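Chromosome replication initiation inhibitor protein (Agrobacterium tumefaciens, PDB 3FD3) probably acts as a DNA-binding transcription regulator of the LysR family, represented here by its C-terminal effector-binding region. Local coordinates at residues L70-Y75 with D174-W179. Residues are numbered along the deposited sequence; the frame is centred on the assembly and turned at random.
Sequences LGVLRY and DIPLYW
R74 grips the carboxylate of D174 side-on, one nitrogen to each oxygen: NE of R74 donates to OD1 of D174 at 2.7 Å, and NH2 to OD2. Both oxygens use their syn lone pairs, and the guanidinium and carboxylate planes are only 6° apart, so the paired bonds fix the rotation of both groups. The arginine chain, extended as far as CD, bends at chi3 (-71°) to bring its edge alongside the acid. Next along the strands, L73 and I175 form an antiparallel hydrogen-bonded pair, with L73 N 2.8 Å from I175 O and a nearly straight return bond from I175 N to L73 O. Further along, L177 N donates to G71 O (2.9 Å), almost along the carbonyl axis, while L177 O accepts from L70 N. A water links the two strands here, accepting from G71 N and donating to L177 O. L70 and G71 thus both lie opposite L177 in a beta bulge, and the phi of 125° at G71 is one that suits glycine. Strands 66-79 and 165-181 run as antiparallel neighbours and are the two crossover strands that link the lobes of this periplasmic-binding-protein-like domain. On the face carrying R74 and D174, CG1 of V72 presses against CB of D174 (3.3 Å), its CG2 lies beside the ring of P176, and M205 adds contacts to V72, R74 and D174. L73 CB and L177 CD1 meet on the opposite face. The Y75 side chain crosses that of I175 obliquely, CE1 of Y75 lying 3.8 Å from CG1 of I175, and the tyrosine hydroxyl bonds to D11. At the bulged end, L70 reaches over the facing backbone, CD1 3.5 Å from Y178 C, and CD2 touches W179 CB, where helix 190-203 packs against both residues.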
# COMPACT_ATOMS: atom_id res chain seq x y z
N LEU A 70 -10.34 -20.06 -2.16
CA LEU A 70 -11.14 -18.85 -2.06
C LEU A 70 -11.71 -18.40 -3.38
O LEU A 70 -12.72 -17.67 -3.40
CB LEU A 70 -10.27 -17.74 -1.47
CG LEU A 70 -9.81 -17.91 -0.01
CD1 LEU A 70 -8.69 -16.90 0.30
CD2 LEU A 70 -11.02 -17.69 0.90
N GLY A 71 -11.06 -18.78 -4.48
CA GLY A 71 -11.40 -18.25 -5.80
C GLY A 71 -10.16 -17.65 -6.44
O GLY A 71 -9.07 -17.73 -5.88
N VAL A 72 -10.34 -17.04 -7.60
CA VAL A 72 -9.24 -16.58 -8.44
C VAL A 72 -9.20 -15.05 -8.43
O VAL A 72 -10.24 -14.39 -8.61
CB VAL A 72 -9.40 -17.09 -9.88
CG1 VAL A 72 -8.65 -16.21 -10.89
CG2 VAL A 72 -8.98 -18.56 -9.95
N LEU A 73 -8.00 -14.51 -8.22
CA LEU A 73 -7.70 -13.08 -8.35
C LEU A 73 -7.21 -12.87 -9.79
O LEU A 73 -6.18 -13.44 -10.21
CB LEU A 73 -6.66 -12.65 -7.33
CG LEU A 73 -6.38 -11.13 -7.29
CD1 LEU A 73 -7.66 -10.35 -7.07
CD2 LEU A 73 -5.35 -10.81 -6.25
N ARG A 74 -8.00 -12.14 -10.57
CA ARG A 74 -7.69 -11.92 -11.99
C ARG A 74 -6.99 -10.60 -12.14
O ARG A 74 -7.41 -9.59 -11.56
CB ARG A 74 -8.95 -11.94 -12.85
CG ARG A 74 -8.73 -11.46 -14.26
CD ARG A 74 -9.83 -11.90 -15.19
NE ARG A 74 -9.78 -13.33 -15.45
CZ ARG A 74 -10.58 -13.99 -16.28
NH1 ARG A 74 -11.53 -13.35 -16.96
NH2 ARG A 74 -10.44 -15.29 -16.44
N TYR A 75 -5.91 -10.62 -12.93
CA TYR A 75 -5.12 -9.44 -13.21
C TYR A 75 -5.17 -9.12 -14.69
O TYR A 75 -5.30 -10.02 -15.53
CB TYR A 75 -3.67 -9.70 -12.87
CG TYR A 75 -3.31 -9.88 -11.40
CD1 TYR A 75 -3.57 -11.08 -10.75
CD2 TYR A 75 -2.62 -8.92 -10.71
CE1 TYR A 75 -3.21 -11.28 -9.44
CE2 TYR A 75 -2.26 -9.11 -9.40
CZ TYR A 75 -2.55 -10.31 -8.76
OH TYR A 75 -2.16 -10.52 -7.45
N ASP A 174 -4.66 -15.20 -14.12
CA ASP A 174 -5.46 -15.62 -12.97
C ASP A 174 -4.62 -16.33 -11.93
O ASP A 174 -3.92 -17.31 -12.23
CB ASP A 174 -6.54 -16.59 -13.46
CG ASP A 174 -7.59 -15.92 -14.30
OD1 ASP A 174 -7.70 -14.68 -14.29
OD2 ASP A 174 -8.32 -16.65 -14.99
N ILE A 175 -4.74 -15.88 -10.68
CA ILE A 175 -4.02 -16.46 -9.56
C ILE A 175 -5.04 -16.98 -8.54
O ILE A 175 -5.76 -16.20 -7.89
CB ILE A 175 -3.12 -15.42 -8.88
CG1 ILE A 175 -2.09 -14.85 -9.88
CG2 ILE A 175 -2.43 -16.04 -7.67
CD1 ILE A 175 -1.11 -15.85 -10.45
N PRO A 176 -5.14 -18.30 -8.42
CA PRO A 176 -6.03 -18.84 -7.38
C PRO A 176 -5.47 -18.51 -5.99
O PRO A 176 -4.25 -18.55 -5.80
CB PRO A 176 -5.97 -20.35 -7.61
CG PRO A 176 -5.53 -20.54 -8.97
CD PRO A 176 -4.56 -19.37 -9.24
N LEU A 177 -6.37 -18.20 -5.06
CA LEU A 177 -5.99 -17.89 -3.69
C LEU A 177 -6.59 -18.90 -2.71
O LEU A 177 -7.62 -19.51 -2.99
CB LEU A 177 -6.45 -16.50 -3.32
CG LEU A 177 -5.80 -15.33 -4.07
CD1 LEU A 177 -6.42 -14.07 -3.52
CD2 LEU A 177 -4.27 -15.35 -3.87
N TYR A 178 -5.92 -19.05 -1.58
CA TYR A 178 -6.28 -20.04 -0.57
C TYR A 178 -6.25 -19.40 0.81
O TYR A 178 -5.48 -18.48 1.06
CB TYR A 178 -5.29 -21.21 -0.61
CG TYR A 178 -5.29 -21.86 -1.95
CD1 TYR A 178 -6.17 -22.89 -2.25
CD2 TYR A 178 -4.45 -21.40 -2.97
CE1 TYR A 178 -6.23 -23.45 -3.49
CE2 TYR A 178 -4.50 -21.96 -4.22
CZ TYR A 178 -5.39 -22.98 -4.49
OH TYR A 178 -5.43 -23.56 -5.75
N TRP A 179 -7.09 -19.91 1.70
CA TRP A 179 -7.12 -19.52 3.09
C TRP A 179 -6.59 -20.71 3.89
O TRP A 179 -7.19 -21.81 3.85
CB TRP A 179 -8.55 -19.21 3.46
CG TRP A 179 -8.84 -18.83 4.89
CD1 TRP A 179 -9.70 -19.49 5.74
CD2 TRP A 179 -8.35 -17.70 5.62
NE1 TRP A 179 -9.76 -18.84 6.96
CE2 TRP A 179 -8.92 -17.77 6.93
CE3 TRP A 179 -7.44 -16.68 5.34
CZ2 TRP A 179 -8.63 -16.82 7.92
CZ3 TRP A 179 -7.16 -15.74 6.34
CH2 TRP A 179 -7.78 -15.80 7.60
O HOH W 1 -8.89 -20.86 -5.22